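Local coordinates for envelope glycoprotein (Bourbon virus, PDB 5ZKX) that probably drives fusion of the viral and host-cell membranes, acting as a trimeric class III envelope glycoprotein of the baculovirus gp64 family, here in its postfusion form, at residues H149-R153 with E415-E421; V175-E180 with Y192-G198; E187-L191 with W424-S430. All blocks are in the same frame, centred on the assembly; numbering follows the deposited sequence.

Contact 1. Residues H149-R153 with E415-E421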
ATOM      1  N   HIS A 149      13.257 -16.873   9.365  1.00 24.14           N
ATOM      2  CA  HIS A 149      13.959 -16.656   8.110  1.00 22.06           C
ATOM      3  C   HIS A 149      14.261 -15.171   7.975  1.00 20.25           C
ATOM      4  O   HIS A 149      13.363 -14.335   8.123  1.00 23.26           O
ATOM      5  CB  HIS A 149      13.115 -17.150   6.931  1.00 21.60           C
ATOM      6  CG  HIS A 149      13.469 -16.525   5.616  1.00 24.26           C
ATOM      7  ND1 HIS A 149      14.418 -17.058   4.771  1.00 29.95           N
ATOM      8  CD2 HIS A 149      12.988 -15.423   4.993  1.00 25.38           C
ATOM      9  CE1 HIS A 149      14.514 -16.305   3.690  1.00 29.26           C
ATOM     10  NE2 HIS A 149      13.657 -15.307   3.799  1.00 30.68           N
ATOM     11  N   LEU A 150      15.521 -14.841   7.714  1.00 19.81           N
ATOM     12  CA  LEU A 150      15.948 -13.456   7.574  1.00 27.35           C
ATOM     13  C   LEU A 150      16.224 -13.145   6.109  1.00 27.56           C
ATOM     14  O   LEU A 150      16.938 -13.893   5.434  1.00 30.70           O
ATOM     15  CB  LEU A 150      17.193 -13.166   8.416  1.00 25.00           C
ATOM     16  CG  LEU A 150      17.670 -11.711   8.335  1.00 22.41           C
ATOM     17  CD1 LEU A 150      16.607 -10.767   8.878  1.00 20.37           C
ATOM     18  CD2 LEU A 150      18.994 -11.517   9.058  1.00 21.90           C
ATOM     19  N   GLU A 151      15.659 -12.040   5.627  1.00 25.50           N
ATOM     20  CA  GLU A 151      15.860 -11.578   4.259  1.00 26.70           C
ATOM     21  C   GLU A 151      16.967 -10.530   4.273  1.00 24.01           C
ATOM     22  O   GLU A 151      16.799  -9.446   4.842  1.00 23.33           O
ATOM     23  CB  GLU A 151      14.567 -11.012   3.676  1.00 29.75           C
ATOM     24  CG  GLU A 151      14.426 -11.189   2.171  1.00 30.27           C
ATOM     25  CD  GLU A 151      14.103 -12.617   1.782  1.00 38.07           C
ATOM     26  OE1 GLU A 151      12.942 -13.040   1.965  1.00 41.65           O
ATOM     27  OE2 GLU A 151      15.011 -13.320   1.295  1.00 41.69           O
ATOM     28  N   VAL A 152      18.096 -10.857   3.659  1.00 27.06           N
ATOM     29  CA  VAL A 152      19.256  -9.976   3.615  1.00 26.71           C
ATOM     30  C   VAL A 152      19.161  -9.101   2.373  1.00 31.21           C
ATOM     31  O   VAL A 152      18.751  -9.562   1.300  1.00 27.82           O
ATOM     32  CB  VAL A 152      20.558 -10.801   3.641  1.00 29.03           C
ATOM     33  CG1 VAL A 152      21.719 -10.024   3.040  1.00 35.23           C
ATOM     34  CG2 VAL A 152      20.880 -11.213   5.066  1.00 30.60           C
ATOM     35  N   ARG A 153      19.522  -7.828   2.521  1.00 27.67           N
ATOM     36  CA  ARG A 153      19.417  -6.844   1.454  1.00 27.09           C
ATOM     37  C   ARG A 153      20.804  -6.434   0.968  1.00 26.47           C
ATOM     38  O   ARG A 153      21.832  -6.822   1.530  1.00 24.69           O
ATOM     39  CB  ARG A 153      18.628  -5.615   1.920  1.00 26.64           C
ATOM     40  CG  ARG A 153      17.109  -5.736   1.787  1.00 28.54           C
ATOM     41  CD  ARG A 153      16.566  -6.856   2.641  1.00 25.30           C
ATOM     42  NE  ARG A 153      15.250  -6.558   3.193  1.00 28.39           N
ATOM     43  CZ  ARG A 153      14.106  -6.952   2.647  1.00 30.82           C
ATOM     44  NH1 ARG A 153      14.113  -7.659   1.526  1.00 37.58           N
ATOM     45  NH2 ARG A 153      12.954  -6.640   3.226  1.00 35.45           N
ATOM     46  N   GLU A 415       6.010  -7.311  -0.257  1.00 21.75           N
ATOM     47  CA  GLU A 415       6.682  -7.963   0.858  1.00 26.28           C
ATOM     48  C   GLU A 415       6.395  -7.353   2.224  1.00 26.31           C
ATOM     49  O   GLU A 415       6.627  -8.028   3.232  1.00 32.90           O
ATOM     50  CB  GLU A 415       8.205  -7.968   0.641  1.00 25.08           C
ATOM     51  CG  GLU A 415       8.698  -9.051  -0.301  1.00 26.13           C
ATOM     52  CD  GLU A 415      10.204  -9.245  -0.236  1.00 38.67           C
ATOM     53  OE1 GLU A 415      10.907  -8.341   0.267  1.00 38.72           O
ATOM     54  OE2 GLU A 415      10.687 -10.306  -0.683  1.00 37.22           O
ATOM     55  N   GLY A 416       5.917  -6.118   2.296  1.00 14.92           N
ATOM     56  CA  GLY A 416       5.623  -5.510   3.581  1.00 13.75           C
ATOM     57  C   GLY A 416       6.783  -4.710   4.138  1.00 15.11           C
ATOM     58  O   GLY A 416       7.753  -4.387   3.447  1.00 16.65           O
ATOM     59  N   VAL A 417       6.678  -4.394   5.430  1.00 17.98           N
ATOM     60  CA  VAL A 417       7.652  -3.543   6.104  1.00 20.96           C
ATOM     61  C   VAL A 417       8.565  -4.387   6.988  1.00 16.58           C
ATOM     62  O   VAL A 417       8.284  -5.546   7.302  1.00 17.07           O
ATOM     63  CB  VAL A 417       6.964  -2.426   6.925  1.00 19.75           C
ATOM     64  CG1 VAL A 417       6.088  -1.574   6.022  1.00 14.45           C
ATOM     65  CG2 VAL A 417       6.156  -3.020   8.067  1.00 17.16           C
ATOM     66  N   VAL A 418       9.683  -3.782   7.405  1.00 15.76           N
ATOM     67  CA  VAL A 418      10.701  -4.506   8.166  1.00 21.09           C
ATOM     68  C   VAL A 418      10.195  -4.859   9.563  1.00 22.71           C
ATOM     69  O   VAL A 418      10.422  -5.971  10.056  1.00 18.43           O
ATOM     70  CB  VAL A 418      12.004  -3.687   8.229  1.00 21.48           C
ATOM     71  CG1 VAL A 418      12.875  -4.145   9.390  1.00 23.02           C
ATOM     72  CG2 VAL A 418      12.771  -3.799   6.919  1.00 21.84           C
ATOM     73  N   SER A 419       9.510  -3.921  10.225  1.00 22.19           N
ATOM     74  CA  SER A 419       9.034  -4.177  11.582  1.00 20.55           C
ATOM     75  C   SER A 419       8.082  -5.366  11.633  1.00 21.53           C
ATOM     76  O   SER A 419       7.962  -6.020  12.674  1.00 26.96           O
ATOM     77  CB  SER A 419       8.360  -2.925  12.146  1.00 20.92           C
ATOM     78  OG  SER A 419       7.456  -2.357  11.216  1.00 22.47           O
ATOM     79  N   ASP A 420       7.410  -5.672  10.525  1.00 18.00           N
ATOM     80  CA  ASP A 420       6.491  -6.801  10.482  1.00 13.30           C
ATOM     81  C   ASP A 420       7.197  -8.139  10.327  1.00 11.92           C
ATOM     82  O   ASP A 420       6.529  -9.175  10.375  1.00 13.48           O
ATOM     83  CB  ASP A 420       5.493  -6.628   9.337  1.00 13.61           C
ATOM     84  CG  ASP A 420       4.368  -5.680   9.683  1.00 14.88           C
ATOM     85  OD1 ASP A 420       4.101  -5.471  10.885  1.00 18.84           O
ATOM     86  OD2 ASP A 420       3.744  -5.146   8.745  1.00 19.56           O
ATOM     87  N   GLU A 421       8.512  -8.148  10.133  1.00 21.45           N
ATOM     88  CA  GLU A 421       9.231  -9.405   9.981  1.00 18.58           C
ATOM     89  C   GLU A 421       9.182 -10.207  11.275  1.00 18.20           C
ATOM     90  O   GLU A 421       9.095  -9.651  12.371  1.00 25.53           O
ATOM     91  CB  GLU A 421      10.675  -9.146   9.568  1.00 19.13           C
ATOM     92  CG  GLU A 421      10.800  -8.557   8.174  1.00 19.15           C
ATOM     93  CD  GLU A 421      12.222  -8.185   7.817  1.00 22.97           C
ATOM     94  OE1 GLU A 421      13.155  -8.657   8.500  1.00 28.68           O
ATOM     95  OE2 GLU A 421      12.408  -7.418   6.853  1.00 21.23           O
TER
HETATM   96  O   HOH W   1      13.265 -11.512   6.970  1.00 27.52           O
HETATM   97  O   HOH W   2      14.779  -7.188   5.899  1.00 34.72           O
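Arg153 reaches across to two carboxylates of segment 415-421, using a different nitrogen for each. Arg153 NH1 lies 3.5 Å from Glu415 OE1, a salt bridge that arrives at the guanidinium edge, near its plane, with the planes 33° apart. Arg153 NH2 makes a longer pairing, 3.7 Å to Glu421 OE2, with planes at 70°. Bends at chi2 (62°) and chi3 fold the arginine back along its own segment, where Glu151 CB lies over one guanidinium face.

Glu421, at the N-cap position of helix 422-437, extends its chain between two waters. Glu421 OE2 accepts a hydrogen bond from one water, 2.6 Å away, which is also held by Glu151 O and, weakly, by Arg153 NE. The second water accepts from Glu151 N at 2.8 Å, donates to His149 O and is only weakly bound to Glu421 OE1. Glu421 OE1 also lies 4.1 Å from Leu150 CD1.

Glu415 is the exposed partner, and its OE1 has a weak, long ion pair with Lys278. Glu415 OE2 sits 4.4 Å from Glu151 OE1, which takes a nearly straight hydrogen bond of 3.0 Å from His149 NE2. Asp286 of the second subunit binds the backbone N of Glu415 and Gly416. Two glutamates share one arginine, while His149 holds the Glu151 carboxylate. One salt bridge, one long pair and two waters form a loose, largely water-mediated network tying the 149-153 loop, between strands 134-148 and 153-155, to the loop entering helix 422-437. The like charges of Glu151 and Glu415 could raise the proton affinity of one acid, though Arg153 and Lys278 would offset this at Glu415.

Contact 2. Residues V175-E180 with Y192-G198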
ATOM      1  N   VAL A 175      26.749  -8.186   6.965  1.00 21.90           N
ATOM      2  CA  VAL A 175      26.779  -9.630   7.150  1.00 21.91           C
ATOM      3  C   VAL A 175      28.203 -10.112   6.923  1.00 21.39           C
ATOM      4  O   VAL A 175      28.836  -9.756   5.923  1.00 24.82           O
ATOM      5  CB  VAL A 175      25.799 -10.331   6.194  1.00 24.39           C
ATOM      6  CG1 VAL A 175      26.062 -11.831   6.167  1.00 22.15           C
ATOM      7  CG2 VAL A 175      24.363 -10.046   6.600  1.00 24.16           C
ATOM      8  N   SER A 176      28.716 -10.911   7.855  1.00 35.11           N
ATOM      9  CA  SER A 176      30.066 -11.439   7.713  1.00 33.13           C
ATOM     10  C   SER A 176      30.110 -12.450   6.576  1.00 30.41           C
ATOM     11  O   SER A 176      29.237 -13.316   6.464  1.00 28.97           O
ATOM     12  CB  SER A 176      30.535 -12.081   9.018  1.00 33.46           C
ATOM     13  OG  SER A 176      30.023 -13.394   9.156  1.00 42.13           O
ATOM     14  N   MET A 177      31.130 -12.332   5.727  1.00 24.38           N
ATOM     15  CA  MET A 177      31.321 -13.238   4.606  1.00 28.90           C
ATOM     16  C   MET A 177      32.304 -14.357   4.923  1.00 32.48           C
ATOM     17  O   MET A 177      32.884 -14.942   4.003  1.00 34.99           O
ATOM     18  CB  MET A 177      31.791 -12.463   3.375  1.00 32.23           C
ATOM     19  CG  MET A 177      30.700 -11.660   2.689  1.00 32.94           C
ATOM     20  SD  MET A 177      31.362 -10.536   1.447  1.00 49.76           S
ATOM     21  CE  MET A 177      32.167  -9.323   2.490  1.00 40.77           C
ATOM     22  N   VAL A 178      32.506 -14.668   6.205  1.00 39.31           N
ATOM     23  CA  VAL A 178      33.440 -15.704   6.627  1.00 34.52           C
ATOM     24  C   VAL A 178      32.746 -16.783   7.457  1.00 35.22           C
ATOM     25  O   VAL A 178      32.899 -17.977   7.183  1.00 34.89           O
ATOM     26  CB  VAL A 178      34.640 -15.107   7.396  1.00 31.78           C
ATOM     27  CG1 VAL A 178      35.673 -14.583   6.415  1.00 30.16           C
ATOM     28  CG2 VAL A 178      34.184 -13.997   8.326  1.00 38.16           C
ATOM     29  N   ALA A 179      31.988 -16.381   8.478  1.00 52.30           N
ATOM     30  CA  ALA A 179      31.301 -17.366   9.314  1.00 55.84           C
ATOM     31  C   ALA A 179      30.203 -16.700  10.135  1.00 59.27           C
ATOM     32  O   ALA A 179      30.500 -15.855  10.984  1.00 65.97           O
ATOM     33  CB  ALA A 179      32.293 -18.081  10.227  1.00 56.07           C
ATOM     34  N   GLU A 180      28.951 -17.076   9.869  1.00 44.60           N
ATOM     35  CA  GLU A 180      27.864 -17.067  10.854  1.00 41.94           C
ATOM     36  C   GLU A 180      27.814 -15.766  11.661  1.00 39.35           C
ATOM     37  O   GLU A 180      28.131 -15.731  12.849  1.00 50.49           O
ATOM     38  CB  GLU A 180      27.986 -18.276  11.783  1.00 39.49           C
ATOM     39  CG  GLU A 180      27.171 -19.473  11.345  1.00 40.63           C
ATOM     40  CD  GLU A 180      26.936 -20.456  12.469  1.00 41.47           C
ATOM     41  OE1 GLU A 180      25.988 -21.262  12.372  1.00 37.94           O
ATOM     42  OE2 GLU A 180      27.702 -20.423  13.452  1.00 48.48           O
ATOM     43  N   TYR A 192      22.875 -15.391  12.520  1.00 29.31           N
ATOM     44  CA  TYR A 192      22.412 -15.615  11.156  1.00 25.95           C
ATOM     45  C   TYR A 192      23.365 -16.591  10.482  1.00 25.40           C
ATOM     46  O   TYR A 192      24.555 -16.295  10.328  1.00 30.07           O
ATOM     47  CB  TYR A 192      22.339 -14.295  10.389  1.00 29.32           C
ATOM     48  CG  TYR A 192      22.053 -14.434   8.914  1.00 24.25           C
ATOM     49  CD1 TYR A 192      23.030 -14.153   7.974  1.00 22.20           C
ATOM     50  CD2 TYR A 192      20.804 -14.831   8.463  1.00 23.57           C
ATOM     51  CE1 TYR A 192      22.778 -14.270   6.627  1.00 22.46           C
ATOM     52  CE2 TYR A 192      20.541 -14.949   7.114  1.00 25.31           C
ATOM     53  CZ  TYR A 192      21.534 -14.668   6.200  1.00 26.13           C
ATOM     54  OH  TYR A 192      21.289 -14.781   4.852  1.00 26.63           O
ATOM     55  N   SER A 193      22.844 -17.750  10.083  1.00 28.71           N
ATOM     56  CA  SER A 193      23.659 -18.841   9.553  1.00 31.43           C
ATOM     57  C   SER A 193      23.144 -19.242   8.177  1.00 30.06           C
ATOM     58  O   SER A 193      22.245 -20.084   8.058  1.00 31.00           O
ATOM     59  CB  SER A 193      23.656 -20.038  10.504  1.00 33.88           C
ATOM     60  OG  SER A 193      24.025 -19.651  11.818  1.00 34.19           O
ATOM     61  N   PRO A 194      23.697 -18.665   7.114  1.00 22.68           N
ATOM     62  CA  PRO A 194      23.298 -19.050   5.760  1.00 25.87           C
ATOM     63  C   PRO A 194      24.075 -20.260   5.256  1.00 34.05           C
ATOM     64  O   PRO A 194      25.167 -20.582   5.732  1.00 26.98           O
ATOM     65  CB  PRO A 194      23.642 -17.802   4.939  1.00 26.17           C
ATOM     66  CG  PRO A 194      24.843 -17.249   5.634  1.00 28.18           C
ATOM     67  CD  PRO A 194      24.668 -17.557   7.109  1.00 26.06           C
ATOM     68  N   LYS A 195      23.481 -20.931   4.265  1.00 50.18           N
ATOM     69  CA  LYS A 195      24.123 -22.104   3.678  1.00 50.50           C
ATOM     70  C   LYS A 195      25.435 -21.725   3.004  1.00 52.27           C
ATOM     71  O   LYS A 195      26.478 -22.340   3.255  1.00 54.08           O
ATOM     72  CB  LYS A 195      23.181 -22.783   2.683  1.00 48.99           C
ATOM     73  CG  LYS A 195      21.722 -22.776   3.105  1.00 55.37           C
ATOM     74  CD  LYS A 195      21.232 -24.175   3.439  1.00 51.64           C
ATOM     75  CE  LYS A 195      19.786 -24.150   3.919  1.00 59.30           C
ATOM     76  NZ  LYS A 195      18.918 -23.313   3.040  1.00 48.22           N
ATOM     77  N   VAL A 196      25.403 -20.711   2.147  1.00 38.32           N
ATOM     78  CA  VAL A 196      26.603 -20.220   1.484  1.00 34.22           C
ATOM     79  C   VAL A 196      26.782 -18.749   1.830  1.00 37.92           C
ATOM     80  O   VAL A 196      25.817 -18.032   2.118  1.00 35.44           O
ATOM     81  CB  VAL A 196      26.538 -20.433  -0.043  1.00 36.79           C
ATOM     82  CG1 VAL A 196      25.686 -19.360  -0.701  1.00 46.56           C
ATOM     83  CG2 VAL A 196      27.939 -20.462  -0.632  1.00 41.13           C
ATOM     84  N   PHE A 197      28.033 -18.304   1.816  1.00 42.39           N
ATOM     85  CA  PHE A 197      28.384 -16.941   2.178  1.00 44.88           C
ATOM     86  C   PHE A 197      28.562 -16.078   0.932  1.00 44.85           C
ATOM     87  O   PHE A 197      28.670 -16.570  -0.193  1.00 41.99           O
ATOM     88  CB  PHE A 197      29.664 -16.921   3.026  1.00 45.45           C
ATOM     89  CG  PHE A 197      29.519 -17.596   4.362  1.00 48.25           C
ATOM     90  CD1 PHE A 197      29.931 -18.907   4.541  1.00 47.43           C
ATOM     91  CD2 PHE A 197      28.969 -16.918   5.441  1.00 41.88           C
ATOM     92  CE1 PHE A 197      29.798 -19.530   5.768  1.00 39.64           C
ATOM     93  CE2 PHE A 197      28.832 -17.536   6.668  1.00 40.54           C
ATOM     94  CZ  PHE A 197      29.248 -18.845   6.831  1.00 43.53           C
ATOM     95  N   GLY A 198      28.598 -14.766   1.156  1.00 42.18           N
ATOM     96  CA  GLY A 198      28.871 -13.834   0.080  1.00 41.12           C
ATOM     97  C   GLY A 198      27.645 -13.542  -0.769  1.00 42.01           C
ATOM     98  O   GLY A 198      26.503 -13.627  -0.317  1.00 37.52           O
TER
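The Phe197 ring is wrapped by the backbone of the 175-180 loop. Val178 O lies over one face, 3.7 Å above the Phe197 plane and offset toward the rim, while Glu180 N meets the ring edge, 3.2 Å from Phe197 CE2. Ala179 CA comes to 3.5 Å from Phe197 CZ, and Ser176 O flanks CD2. Beside this, Met177 CG rests against Gly198 CA. At the far end of the loop Ser193 OG donates a short hydrogen bond, 2.6 Å, to Glu180 OE1, coming from above the carboxylate plane by 50°. Ser193 OG stands beside its own backbone N (chi1 -53°), which turns it to the glutamate. Glu180 CA also makes a C-H...O contact with Tyr192 O at 3.4 Å. Val175 CG1 abuts the edge of the Tyr192 ring, 4.1 Å from Tyr192 CE1.

Further out, Glu180 OE2 forms a salt bridge with Lys83 of helix 79-88, so each carboxylate oxygen has its own partner. Within the loop Ser176 OG makes a weak hydrogen bond to Ala179 O, and backbone pairing of Tyr192 with Thr181 anchors the other segment. The two surface loops flank the 182-185/188-192 hairpin; a hydroxyl and an ammonium group would probably keep Glu180 ionised and fix its rotation.

Contact 3. Residues E187-L191 with W424-S430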
ATOM      1  N   GLU A 187      19.666  -7.171  25.866  1.00 28.79           N
ATOM      2  CA  GLU A 187      19.150  -8.480  26.250  1.00 27.83           C
ATOM      3  C   GLU A 187      19.290  -9.510  25.142  1.00 29.05           C
ATOM      4  O   GLU A 187      19.333 -10.711  25.430  1.00 29.11           O
ATOM      5  CB  GLU A 187      17.671  -8.376  26.630  1.00 28.78           C
ATOM      6  CG  GLU A 187      17.395  -8.164  28.102  1.00 31.94           C
ATOM      7  CD  GLU A 187      15.911  -8.001  28.397  1.00 32.90           C
ATOM      8  OE1 GLU A 187      15.516  -6.934  28.913  1.00 33.41           O
ATOM      9  OE2 GLU A 187      15.138  -8.938  28.111  1.00 35.02           O
ATOM     10  N   PHE A 188      19.355  -9.073  23.891  1.00 25.75           N
ATOM     11  CA  PHE A 188      19.158  -9.954  22.753  1.00 21.10           C
ATOM     12  C   PHE A 188      20.484 -10.356  22.126  1.00 21.55           C
ATOM     13  O   PHE A 188      21.460  -9.602  22.142  1.00 26.59           O
ATOM     14  CB  PHE A 188      18.274  -9.282  21.701  1.00 20.99           C
ATOM     15  CG  PHE A 188      16.883  -8.975  22.181  1.00 23.43           C
ATOM     16  CD1 PHE A 188      15.830  -9.823  21.883  1.00 22.72           C
ATOM     17  CD2 PHE A 188      16.627  -7.836  22.924  1.00 24.58           C
ATOM     18  CE1 PHE A 188      14.552  -9.541  22.321  1.00 23.37           C
ATOM     19  CE2 PHE A 188      15.352  -7.551  23.364  1.00 22.43           C
ATOM     20  CZ  PHE A 188      14.315  -8.404  23.064  1.00 22.22           C
ATOM     21  N   SER A 189      20.502 -11.564  21.574  1.00 20.70           N
ATOM     22  CA  SER A 189      21.603 -12.060  20.766  1.00 25.16           C
ATOM     23  C   SER A 189      21.038 -12.573  19.451  1.00 25.75           C
ATOM     24  O   SER A 189      19.996 -13.236  19.427  1.00 18.72           O
ATOM     25  CB  SER A 189      22.382 -13.172  21.485  1.00 25.63           C
ATOM     26  OG  SER A 189      23.206 -12.641  22.509  1.00 25.70           O
ATOM     27  N   TYR A 190      21.725 -12.256  18.357  1.00 25.00           N
ATOM     28  CA  TYR A 190      21.271 -12.593  17.018  1.00 20.25           C
ATOM     29  C   TYR A 190      22.334 -13.421  16.314  1.00 20.63           C
ATOM     30  O   TYR A 190      23.512 -13.049  16.307  1.00 19.67           O
ATOM     31  CB  TYR A 190      20.969 -11.338  16.206  1.00 17.11           C
ATOM     32  CG  TYR A 190      20.086 -10.335  16.910  1.00 18.48           C
ATOM     33  CD1 TYR A 190      18.721 -10.307  16.681  1.00 17.26           C
ATOM     34  CD2 TYR A 190      20.622  -9.406  17.791  1.00 17.99           C
ATOM     35  CE1 TYR A 190      17.913  -9.389  17.313  1.00 18.27           C
ATOM     36  CE2 TYR A 190      19.824  -8.486  18.426  1.00 18.83           C
ATOM     37  CZ  TYR A 190      18.468  -8.482  18.184  1.00 17.54           C
ATOM     38  OH  TYR A 190      17.663  -7.563  18.815  1.00 22.66           O
ATOM     39  N   LEU A 191      21.913 -14.534  15.721  1.00 20.69           N
ATOM     40  CA  LEU A 191      22.790 -15.395  14.942  1.00 24.33           C
ATOM     41  C   LEU A 191      22.147 -15.683  13.594  1.00 27.72           C
ATOM     42  O   LEU A 191      21.009 -16.164  13.533  1.00 24.38           O
ATOM     43  CB  LEU A 191      23.078 -16.704  15.677  1.00 21.15           C
ATOM     44  CG  LEU A 191      23.967 -17.690  14.924  1.00 25.36           C
ATOM     45  CD1 LEU A 191      25.403 -17.190  14.878  1.00 28.94           C
ATOM     46  CD2 LEU A 191      23.884 -19.068  15.560  1.00 22.48           C
ATOM     47  N   TRP A 424      11.893  -9.354  14.037  1.00 27.43           N
ATOM     48  CA  TRP A 424      11.692  -8.059  14.672  1.00 23.59           C
ATOM     49  C   TRP A 424      10.346  -7.964  15.370  1.00 22.70           C
ATOM     50  O   TRP A 424      10.189  -7.142  16.278  1.00 27.53           O
ATOM     51  CB  TRP A 424      11.839  -6.944  13.640  1.00 23.73           C
ATOM     52  CG  TRP A 424      13.125  -7.029  12.873  1.00 31.65           C
ATOM     53  CD1 TRP A 424      13.275  -7.002  11.517  1.00 29.05           C
ATOM     54  CD2 TRP A 424      14.446  -7.165  13.419  1.00 32.21           C
ATOM     55  NE1 TRP A 424      14.605  -7.106  11.185  1.00 24.65           N
ATOM     56  CE2 TRP A 424      15.343  -7.207  12.334  1.00 26.02           C
ATOM     57  CE3 TRP A 424      14.957  -7.249  14.719  1.00 31.37           C
ATOM     58  CZ2 TRP A 424      16.718  -7.332  12.509  1.00 27.06           C
ATOM     59  CZ3 TRP A 424      16.323  -7.372  14.889  1.00 30.31           C
ATOM     60  CH2 TRP A 424      17.187  -7.412  13.790  1.00 24.45           C
ATOM     61  N   THR A 425       9.374  -8.777  14.966  1.00 25.95           N
ATOM     62  CA  THR A 425       8.127  -8.857  15.717  1.00 25.70           C
ATOM     63  C   THR A 425       8.330  -9.617  17.020  1.00 26.17           C
ATOM     64  O   THR A 425       7.746  -9.264  18.051  1.00 27.08           O
ATOM     65  CB  THR A 425       7.048  -9.513  14.859  1.00 27.62           C
ATOM     66  OG1 THR A 425       6.904  -8.771  13.641  1.00 27.15           O
ATOM     67  CG2 THR A 425       5.719  -9.536  15.593  1.00 26.61           C
ATOM     68  N   PHE A 426       9.163 -10.659  16.992  1.00 26.93           N
ATOM     69  CA  PHE A 426       9.549 -11.347  18.218  1.00 23.16           C
ATOM     70  C   PHE A 426      10.241 -10.392  19.181  1.00 24.48           C
ATOM     71  O   PHE A 426       9.953 -10.383  20.383  1.00 28.04           O
ATOM     72  CB  PHE A 426      10.459 -12.529  17.878  1.00 28.61           C
ATOM     73  CG  PHE A 426      10.995 -13.256  19.080  1.00 27.79           C
ATOM     74  CD1 PHE A 426      10.237 -14.226  19.712  1.00 22.55           C
ATOM     75  CD2 PHE A 426      12.264 -12.982  19.566  1.00 25.93           C
ATOM     76  CE1 PHE A 426      10.727 -14.900  20.813  1.00 23.09           C
ATOM     77  CE2 PHE A 426      12.759 -13.652  20.666  1.00 25.27           C
ATOM     78  CZ  PHE A 426      11.988 -14.615  21.289  1.00 24.58           C
ATOM     79  N   VAL A 427      11.164  -9.578  18.666  1.00 22.73           N
ATOM     80  CA  VAL A 427      11.882  -8.625  19.509  1.00 16.19           C
ATOM     81  C   VAL A 427      10.918  -7.600  20.092  1.00 17.30           C
ATOM     82  O   VAL A 427      10.945  -7.308  21.292  1.00 21.59           O
ATOM     83  CB  VAL A 427      13.010  -7.952  18.707  1.00 20.16           C
ATOM     84  CG1 VAL A 427      13.477  -6.676  19.396  1.00 21.33           C
ATOM     85  CG2 VAL A 427      14.173  -8.912  18.521  1.00 21.22           C
ATOM     86  N   ALA A 428      10.044  -7.043  19.253  1.00 15.81           N
ATOM     87  CA  ALA A 428       9.146  -5.991  19.718  1.00 18.57           C
ATOM     88  C   ALA A 428       8.171  -6.512  20.764  1.00 19.63           C
ATOM     89  O   ALA A 428       7.833  -5.797  21.715  1.00 23.45           O
ATOM     90  CB  ALA A 428       8.394  -5.380  18.535  1.00 14.64           C
ATOM     91  N   ASN A 429       7.707  -7.754  20.606  1.00 18.79           N
ATOM     92  CA  ASN A 429       6.783  -8.326  21.579  1.00 16.20           C
ATOM     93  C   ASN A 429       7.477  -8.606  22.904  1.00 17.28           C
ATOM     94  O   ASN A 429       6.905  -8.367  23.973  1.00 20.44           O
ATOM     95  CB  ASN A 429       6.164  -9.606  21.021  1.00 15.95           C
ATOM     96  CG  ASN A 429       5.251  -9.346  19.836  1.00 21.97           C
ATOM     97  OD1 ASN A 429       4.684  -8.260  19.695  1.00 23.77           O
ATOM     98  ND2 ASN A 429       5.100 -10.346  18.980  1.00 19.49           N
ATOM     99  N   SER A 430       8.705  -9.121  22.853  1.00 25.28           N
ATOM    100  CA  SER A 430       9.461  -9.387  24.072  1.00 20.57           C
ATOM    101  C   SER A 430       9.678  -8.110  24.874  1.00 26.54           C
ATOM    102  O   SER A 430       9.500  -8.092  26.098  1.00 27.80           O
ATOM    103  CB  SER A 430      10.796 -10.037  23.716  1.00 20.28           C
ATOM    104  OG  SER A 430      11.800  -9.652  24.632  1.00 25.06           O
TER
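Val427 packs against the aromatic rings of Phe188 and Tyr190, which form the close-packed part of the contact together with Trp424 and Ser430. Val427 CG2 sits against both rings, 3.9 Å from Phe188 CD1 and, at the tyrosine edge, 3.8 Å from Tyr190 OH, while CG1 lies over one face of Phe188, toward its rim. On one flank Ser430 OG approaches Phe188 CZ to 3.2 Å; on the other, Trp424 CZ3 comes 3.5 Å from Tyr190 CE1. Those two aromatic groups meet obliquely, their planes at 51°. Although the Trp424 CB points away from the strand, chi1 of -53° and the length of the indole carry its six-membered ring back to the tyrosine.

The outer part of the helix is looser: Phe426 merely skirts the strand, whereas Ala428 and Asn429 are exposed. Segments 188-191 and 424-430 run almost exactly antiparallel, at 172°, with axes 11.3 Å apart. Glu187 pairs with Arg142, which also binds Ser430 O, linking strand end and helix. Tyr190 stacks on Trp183, and Phe188 meets Tyr48. Strand 188-192 lies between strands 44-58 and 182-185, with helix 422-437 over the face of Phe188 and Tyr190, and helix 79-88 against Ser189 and Leu191.

Contact 3 is the buried one, contact 1 is partly buried and contact 2 lies at the surface. Their chemistry follows: aromatic and aliphatic packing in contact 3, charges and water in contact 1, and peptide-to-ring contacts with a polar tie in contact 2. Contacts 1 and 3 share an element, since 415-421 leads into helix 422-437, and Ser419 O probably accepts a hydrogen bond from Thr425 OG1. Contacts 2 and 3 follow one strand, 188-192, into the loop after it. Between contacts 1 and 2, Tyr192 packs against Leu150 and Val152. Of the three, contact 1 alone has segments touched by another subunit.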